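Local structure of hypothetical protein (Leishmania major, 3LJN) at residues A[116-121]-A[160-165]; A[138-143]-A[166-171]; A[251-256]-A[287-292]. The protein is of unknown function but, as an ankyrin-repeat protein, probably binds partner proteins. All coordinates share one frame; numbering follows the deposited sequence.

Contact 1 (A[116-121]-A[160-165])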
# COMPACT_ATOMS: atom_id res chain seq x y z
N SER A 116 -6.25 12.92 -1.41
CA SER A 116 -5.25 13.61 -2.23
C SER A 116 -3.96 13.86 -1.44
O SER A 116 -2.87 13.51 -1.90
CB SER A 116 -5.83 14.93 -2.78
OG SER A 116 -4.83 15.73 -3.38
N LEU A 117 -4.08 14.42 -0.23
CA LEU A 117 -2.93 14.75 0.60
C LEU A 117 -2.20 13.53 1.13
O LEU A 117 -0.98 13.40 0.95
CB LEU A 117 -3.35 15.61 1.80
CG LEU A 117 -2.23 16.20 2.65
CD1 LEU A 117 -1.45 17.21 1.84
CD2 LEU A 117 -2.80 16.84 3.91
N LEU A 118 -2.93 12.64 1.80
CA LEU A 118 -2.31 11.50 2.48
C LEU A 118 -1.70 10.44 1.55
O LEU A 118 -0.91 9.62 1.99
CB LEU A 118 -3.30 10.83 3.45
CG LEU A 118 -3.61 11.53 4.77
CD1 LEU A 118 -4.56 10.69 5.58
CD2 LEU A 118 -2.36 11.78 5.56
N ASN A 119 -2.04 10.45 0.27
CA ASN A 119 -1.52 9.44 -0.65
C ASN A 119 -0.39 9.94 -1.56
O ASN A 119 -0.05 9.27 -2.53
CB ASN A 119 -2.67 8.86 -1.49
CG ASN A 119 -3.76 8.23 -0.63
OD1 ASN A 119 -3.47 7.60 0.39
ND2 ASN A 119 -5.02 8.41 -1.03
N GLU A 120 0.18 11.10 -1.22
CA GLU A 120 1.35 11.64 -1.92
C GLU A 120 2.54 10.70 -1.85
O GLU A 120 2.74 10.00 -0.85
CB GLU A 120 1.79 12.98 -1.32
CG GLU A 120 0.96 14.19 -1.75
CD GLU A 120 1.49 14.90 -3.00
OE1 GLU A 120 0.78 15.80 -3.51
OE2 GLU A 120 2.62 14.59 -3.46
N CYS A 121 3.35 10.71 -2.90
CA CYS A 121 4.54 9.88 -2.96
C CYS A 121 5.82 10.71 -2.79
O CYS A 121 5.95 11.78 -3.39
CB CYS A 121 4.56 9.13 -4.29
SG CYS A 121 5.11 7.46 -4.12
N VAL A 160 -5.27 5.26 8.20
CA VAL A 160 -6.26 4.55 7.39
C VAL A 160 -7.67 5.06 7.67
O VAL A 160 -8.49 5.13 6.75
CB VAL A 160 -6.15 3.01 7.57
CG1 VAL A 160 -7.19 2.30 6.73
CG2 VAL A 160 -4.79 2.54 7.18
N GLN A 161 -7.95 5.44 8.92
CA GLN A 161 -9.20 6.15 9.29
C GLN A 161 -9.33 7.51 8.63
O GLN A 161 -10.43 7.92 8.27
CB GLN A 161 -9.30 6.36 10.81
CG GLN A 161 -9.81 5.14 11.56
CD GLN A 161 -9.46 5.15 13.05
OE1 GLN A 161 -8.55 5.84 13.48
NE2 GLN A 161 -10.19 4.36 13.83
N LEU A 162 -8.20 8.19 8.46
CA LEU A 162 -8.19 9.54 7.88
C LEU A 162 -8.46 9.55 6.38
O LEU A 162 -8.91 10.56 5.83
CB LEU A 162 -6.84 10.23 8.18
CG LEU A 162 -6.63 10.73 9.62
CD1 LEU A 162 -5.22 11.28 9.82
CD2 LEU A 162 -7.67 11.77 10.01
N GLY A 163 -8.21 8.43 5.72
CA GLY A 163 -8.37 8.35 4.27
C GLY A 163 -7.14 7.93 3.48
O GLY A 163 -7.16 7.98 2.25
N ALA A 164 -6.07 7.53 4.18
CA ALA A 164 -4.89 6.94 3.54
C ALA A 164 -5.24 5.58 2.98
O ALA A 164 -5.76 4.74 3.71
CB ALA A 164 -3.75 6.82 4.53
N SER A 165 -4.96 5.35 1.71
CA SER A 165 -5.47 4.17 1.00
C SER A 165 -4.54 2.95 1.12
O SER A 165 -3.37 3.02 0.76
CB SER A 165 -5.69 4.49 -0.47
OG SER A 165 -6.11 3.33 -1.18
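This is a contact between two helix ends in the ankyrin-repeat stack: Leu118 and Asn119, where helix 114-118 runs out, meet Leu162 to Ser165, where helix 153-162 gives way to a Gly-Ala-Ser-Pro turn, a sequence of the kind that follows the second helix of an ankyrin repeat. Leu118 supplies the apolar half. Its CD1 methyl meets Leu162 CB at 3.5 Å, the two side chains crossing at about a right angle, and the same CD1 lies 4.1 Å from Ala164 CB. Leucine is long enough to bring one methyl, CD1, to both residues, while the small methyl of Ala164 lets the turn come close. Leu159 of helix 153-162 also packs on Leu118 and Ala164, and helix 97-110 touches Leu162. Gly163 turns the chain between Leu162 and Ala164: its phi of 123° would jam a side chain against the preceding carbonyl oxygen, which suits a residue that has none. The polar half belongs to Asn119, the first residue to leave helical geometry. Its CG is anti to its own carbonyl carbon (chi1 -58°), and its amide end comes nearer the turn than its CB direction alone suggests. A carboxamide oxygen is well suited to take a backbone N-H there, and a single bond ties the two ends: Ser165 N donates to Asn119 OD1 at 3.0 Å, nearly straight at 169°, with the donor tilted modestly from the carboxamide plane.

Contact 2 (A[138-143]-A[166-171])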
# COMPACT_ATOMS: atom_id res chain seq x y z
N GLY A 138 10.65 5.84 -4.40
CA GLY A 138 9.50 6.71 -4.17
C GLY A 138 8.35 5.98 -3.50
O GLY A 138 7.98 4.90 -3.93
N GLN A 139 7.78 6.58 -2.46
CA GLN A 139 6.93 5.86 -1.51
C GLN A 139 5.94 6.77 -0.80
O GLN A 139 6.27 7.90 -0.44
CB GLN A 139 7.83 5.26 -0.44
CG GLN A 139 7.69 3.79 -0.26
CD GLN A 139 8.57 3.27 0.86
OE1 GLN A 139 8.18 2.37 1.61
NE2 GLN A 139 9.77 3.84 0.99
N THR A 140 4.73 6.28 -0.58
CA THR A 140 3.79 6.95 0.29
C THR A 140 4.20 6.65 1.72
O THR A 140 4.94 5.70 1.96
CB THR A 140 2.36 6.45 0.09
OG1 THR A 140 2.23 5.14 0.64
CG2 THR A 140 1.98 6.44 -1.39
N ALA A 141 3.71 7.45 2.67
CA ALA A 141 4.03 7.26 4.09
C ALA A 141 3.35 6.02 4.69
O ALA A 141 3.78 5.52 5.72
CB ALA A 141 3.64 8.48 4.88
N LEU A 142 2.28 5.54 4.08
CA LEU A 142 1.65 4.32 4.55
C LEU A 142 2.55 3.10 4.28
O LEU A 142 2.54 2.17 5.07
CB LEU A 142 0.26 4.16 3.92
CG LEU A 142 -0.74 3.22 4.60
CD1 LEU A 142 -0.91 3.53 6.08
CD2 LEU A 142 -2.10 3.27 3.89
N HIS A 143 3.32 3.13 3.18
CA HIS A 143 4.35 2.11 2.88
C HIS A 143 5.46 2.05 3.94
O HIS A 143 5.84 0.98 4.42
CB HIS A 143 5.07 2.40 1.55
CG HIS A 143 4.25 2.18 0.32
ND1 HIS A 143 3.73 3.21 -0.43
CD2 HIS A 143 3.94 1.05 -0.35
CE1 HIS A 143 3.10 2.73 -1.48
NE2 HIS A 143 3.21 1.41 -1.46
N PRO A 166 -5.06 1.82 1.61
CA PRO A 166 -4.19 0.64 1.66
C PRO A 166 -3.78 0.10 0.30
O PRO A 166 -3.04 -0.88 0.24
CB PRO A 166 -5.04 -0.39 2.40
CG PRO A 166 -5.91 0.42 3.27
CD PRO A 166 -6.25 1.65 2.45
N THR A 167 -4.26 0.72 -0.78
CA THR A 167 -3.86 0.34 -2.13
C THR A 167 -3.21 1.50 -2.88
O THR A 167 -3.24 1.54 -4.10
CB THR A 167 -5.06 -0.13 -2.95
OG1 THR A 167 -5.97 0.96 -3.13
CG2 THR A 167 -5.77 -1.28 -2.27
N ALA A 168 -2.64 2.46 -2.15
CA ALA A 168 -1.89 3.56 -2.77
C ALA A 168 -0.69 2.98 -3.53
O ALA A 168 -0.09 2.03 -3.08
CB ALA A 168 -1.43 4.53 -1.71
N LYS A 169 -0.34 3.56 -4.67
CA LYS A 169 0.77 3.05 -5.47
C LYS A 169 2.05 3.81 -5.19
O LYS A 169 2.05 5.03 -5.26
CB LYS A 169 0.47 3.15 -6.96
CG LYS A 169 -0.29 1.96 -7.53
CD LYS A 169 -0.23 1.95 -9.05
CE LYS A 169 -1.02 0.78 -9.62
NZ LYS A 169 -0.93 0.67 -11.12
N ASP A 170 3.13 3.10 -4.90
CA ASP A 170 4.46 3.69 -4.93
C ASP A 170 4.94 3.81 -6.39
O ASP A 170 4.17 3.56 -7.31
CB ASP A 170 5.44 2.90 -4.02
CG ASP A 170 5.95 1.58 -4.63
OD1 ASP A 170 5.46 1.12 -5.69
OD2 ASP A 170 6.89 0.99 -4.03
N LYS A 171 6.19 4.22 -6.60
CA LYS A 171 6.73 4.38 -7.97
C LYS A 171 7.21 3.08 -8.64
O LYS A 171 7.78 3.12 -9.73
CB LYS A 171 7.83 5.46 -7.99
CG LYS A 171 7.26 6.88 -7.95
CD LYS A 171 8.31 7.96 -8.17
CE LYS A 171 7.63 9.34 -8.22
NZ LYS A 171 8.62 10.47 -8.25
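His143 lays one face of its ring over Asp170 CB, with CE1 3.5 Å from that carbon, while the ring edge looks toward the backbone of Lys169. The histidine belongs to the Thr-Ala-Leu-His sequence that opens the first helix of an ankyrin repeat, and the loop 166-171 passes alongside it on the way to helix 176-182. Next to the ring, Thr140 CG2 touches Ala168 CB at 3.9 Å, a methyl-to-methyl contact; alanine is short enough for the loop backbone to pass close to the helix start. Leu142 CD2 lies 4.0 Å from Pro166 N. One backbone bond closes the far end: Lys171 N donates to Gly138 O at 3.3 Å, almost straight at 175° but from above the carbonyl plane. Gly138 has no CB, and one here would run into Lys171 CD, so glycine lets Lys171 lie this close. The second shell fixes the histidine. Thr140 and His143 form a capping box at the helix start, and Thr140 N donates to His143 ND1. The second ring nitrogen, NE2, is hydrogen-bonded to Glu174 O, so both nitrogens are held and the ring's rotation is set. Asp170 is positioned likewise, its OD1 accepting from the N-H groups of Ala172 and Glu174. The capping itself is weak in this model: His143 N lies 3.4 Å from Thr140 OG1.

Contact 3 (A[251-256]-A[287-292])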
# COMPACT_ATOMS: atom_id res chain seq x y z
N SER A 251 -3.34 -21.35 -7.30
CA SER A 251 -4.00 -22.01 -6.19
C SER A 251 -3.79 -23.50 -6.25
O SER A 251 -3.50 -24.15 -5.26
CB SER A 251 -5.47 -21.74 -6.23
OG SER A 251 -6.09 -22.32 -5.11
N VAL A 252 -3.95 -24.05 -7.45
CA VAL A 252 -3.66 -25.45 -7.71
C VAL A 252 -2.22 -25.73 -7.32
O VAL A 252 -1.97 -26.59 -6.46
CB VAL A 252 -3.89 -25.81 -9.21
CG1 VAL A 252 -3.33 -27.17 -9.53
CG2 VAL A 252 -5.39 -25.77 -9.53
N ARG A 253 -1.30 -24.97 -7.91
CA ARG A 253 0.14 -25.11 -7.66
C ARG A 253 0.58 -24.91 -6.21
O ARG A 253 1.58 -25.48 -5.79
CB ARG A 253 0.92 -24.11 -8.50
CG ARG A 253 0.97 -24.44 -9.97
CD ARG A 253 2.33 -24.12 -10.51
NE ARG A 253 2.49 -22.71 -10.85
CZ ARG A 253 3.63 -22.02 -10.72
NH1 ARG A 253 4.73 -22.57 -10.20
NH2 ARG A 253 3.65 -20.74 -11.10
N ALA A 254 -0.16 -24.10 -5.46
CA ALA A 254 0.14 -23.90 -4.05
C ALA A 254 -0.46 -25.00 -3.17
O ALA A 254 -0.33 -24.92 -1.95
CB ALA A 254 -0.37 -22.54 -3.60
N ALA A 255 -1.09 -26.01 -3.79
CA ALA A 255 -1.97 -26.96 -3.09
C ALA A 255 -3.19 -26.15 -2.65
O ALA A 255 -3.92 -25.66 -3.50
CB ALA A 255 -1.27 -27.62 -1.93
N MSE A 256 -3.41 -25.94 -1.36
CA MSE A 256 -4.42 -24.95 -0.95
C MSE A 256 -5.78 -25.38 -1.48
O MSE A 256 -6.20 -24.92 -2.54
CB MSE A 256 -4.09 -23.52 -1.44
CG MSE A 256 -2.85 -22.85 -0.77
SE MSE A 256 -2.77 -20.83 -0.93
CE MSE A 256 -4.00 -20.63 -2.45
N ARG A 287 2.89 -32.13 -15.31
CA ARG A 287 2.86 -30.76 -15.81
C ARG A 287 2.76 -29.71 -14.70
O ARG A 287 2.70 -28.52 -15.00
CB ARG A 287 1.67 -30.55 -16.74
CG ARG A 287 1.71 -31.31 -18.03
CD ARG A 287 0.79 -30.62 -19.00
NE ARG A 287 0.38 -31.43 -20.13
CZ ARG A 287 -0.25 -30.96 -21.20
NH1 ARG A 287 -0.54 -29.67 -21.28
NH2 ARG A 287 -0.57 -31.78 -22.20
N VAL A 288 2.71 -30.14 -13.44
CA VAL A 288 2.55 -29.18 -12.34
C VAL A 288 3.88 -28.86 -11.65
O VAL A 288 4.62 -29.77 -11.23
CB VAL A 288 1.51 -29.66 -11.31
CG1 VAL A 288 1.27 -28.57 -10.26
CG2 VAL A 288 0.20 -30.06 -12.02
N VAL A 289 4.17 -27.55 -11.56
CA VAL A 289 5.37 -27.03 -10.91
C VAL A 289 4.97 -26.50 -9.54
O VAL A 289 4.81 -25.30 -9.34
CB VAL A 289 6.02 -25.89 -11.76
CG1 VAL A 289 7.31 -25.37 -11.09
CG2 VAL A 289 6.29 -26.36 -13.17
N TRP A 290 4.83 -27.41 -8.59
CA TRP A 290 4.43 -27.05 -7.22
C TRP A 290 5.31 -25.97 -6.63
O TRP A 290 6.50 -25.97 -6.87
CB TRP A 290 4.53 -28.26 -6.31
CG TRP A 290 3.81 -29.44 -6.78
CD1 TRP A 290 4.36 -30.57 -7.28
CD2 TRP A 290 2.40 -29.63 -6.79
NE1 TRP A 290 3.38 -31.47 -7.61
CE2 TRP A 290 2.16 -30.91 -7.31
CE3 TRP A 290 1.32 -28.84 -6.40
CZ2 TRP A 290 0.87 -31.43 -7.47
CZ3 TRP A 290 0.03 -29.35 -6.56
CH2 TRP A 290 -0.18 -30.63 -7.09
N LEU A 291 4.73 -25.08 -5.82
CA LEU A 291 5.51 -24.01 -5.18
C LEU A 291 6.33 -24.55 -4.00
O LEU A 291 6.07 -25.63 -3.49
CB LEU A 291 4.61 -22.85 -4.74
CG LEU A 291 3.70 -22.26 -5.82
CD1 LEU A 291 2.84 -21.20 -5.20
CD2 LEU A 291 4.46 -21.69 -6.97
N ASP A 292 7.32 -23.79 -3.57
CA ASP A 292 8.40 -24.30 -2.72
C ASP A 292 8.00 -24.69 -1.30
O ASP A 292 8.51 -25.68 -0.76
CB ASP A 292 9.55 -23.29 -2.67
CG ASP A 292 10.05 -22.92 -4.06
OD1 ASP A 292 9.43 -23.42 -5.05
OD2 ASP A 292 11.04 -22.14 -4.15
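The C-terminal end of helix 247-253 is covered here by an extended piece of the long loop that precedes helix 300-317, near the C-terminal end of the elongated helical stack. Arg253 and Leu291 make the first link. Arg253 O, at the end of the helix, takes an N-H from the loop: Leu291 N donates to it at 3.2 Å, coming from above the carbonyl plane. The return bond runs the other way: Arg253 NH1 donates to Val289 O at 2.9 Å, practically straight at 177° and lying in both the guanidinium plane and the carbonyl plane. Arginine suits this place because its long chain, bent at chi2 (-141°) and chi3 (-82°), can fold across to the loop and still present an N-H at its tip. Above one face of the guanidinium sits Leu291 CD2, 3.4 Å from NH1, and the leucine's other methyl, CD1, rests 3.8 Å from Ala254 CB; the small alanine gives the branched side chain room beside the helix end. Trp290 turns the edge of its ring to the helix, with CZ3 3.4 Å from Val252 O and CE3 equally near Arg253 O, so that polarised aromatic C-H groups would face the partly negative carbonyls. One face of the same ring carries the CG1 methyl of Val288, 3.7 Å above the plane and over its centre. Lys302 makes a cation-pi contact with the indole, while Val305 and Leu306 of helix 300-317 pack on it, so the tryptophan bridges the two helices. Paired bonds from backbone and arginine, with an aromatic edge beside them, mark a helix C-terminus covered by an extended loop in a stack of paired helices, as in ankyrin-repeat proteins.

In the fold
Contacts 1 and 2 are neighbours within one run of ankyrin repeats, their centres 9 Å apart, and the chain passes straight from 160-165 into 166-171. Their segments alternate along the sequence, so the stretch leaving helix 153-162 is contacted first by 116-121 and then by 138-143. They also touch: Cys121 SG packs against Gln139 N at 3.3 Å, and Ser165 O lies 3.4 Å from Leu142 CD2. Contact 3 follows later in the chain and stands apart, its nearest atoms about 19 Å from contact 2 and about 24 Å from contact 1. No active site or ligand pocket is known to connect them; what they share is packing at the ends of helices in the stack.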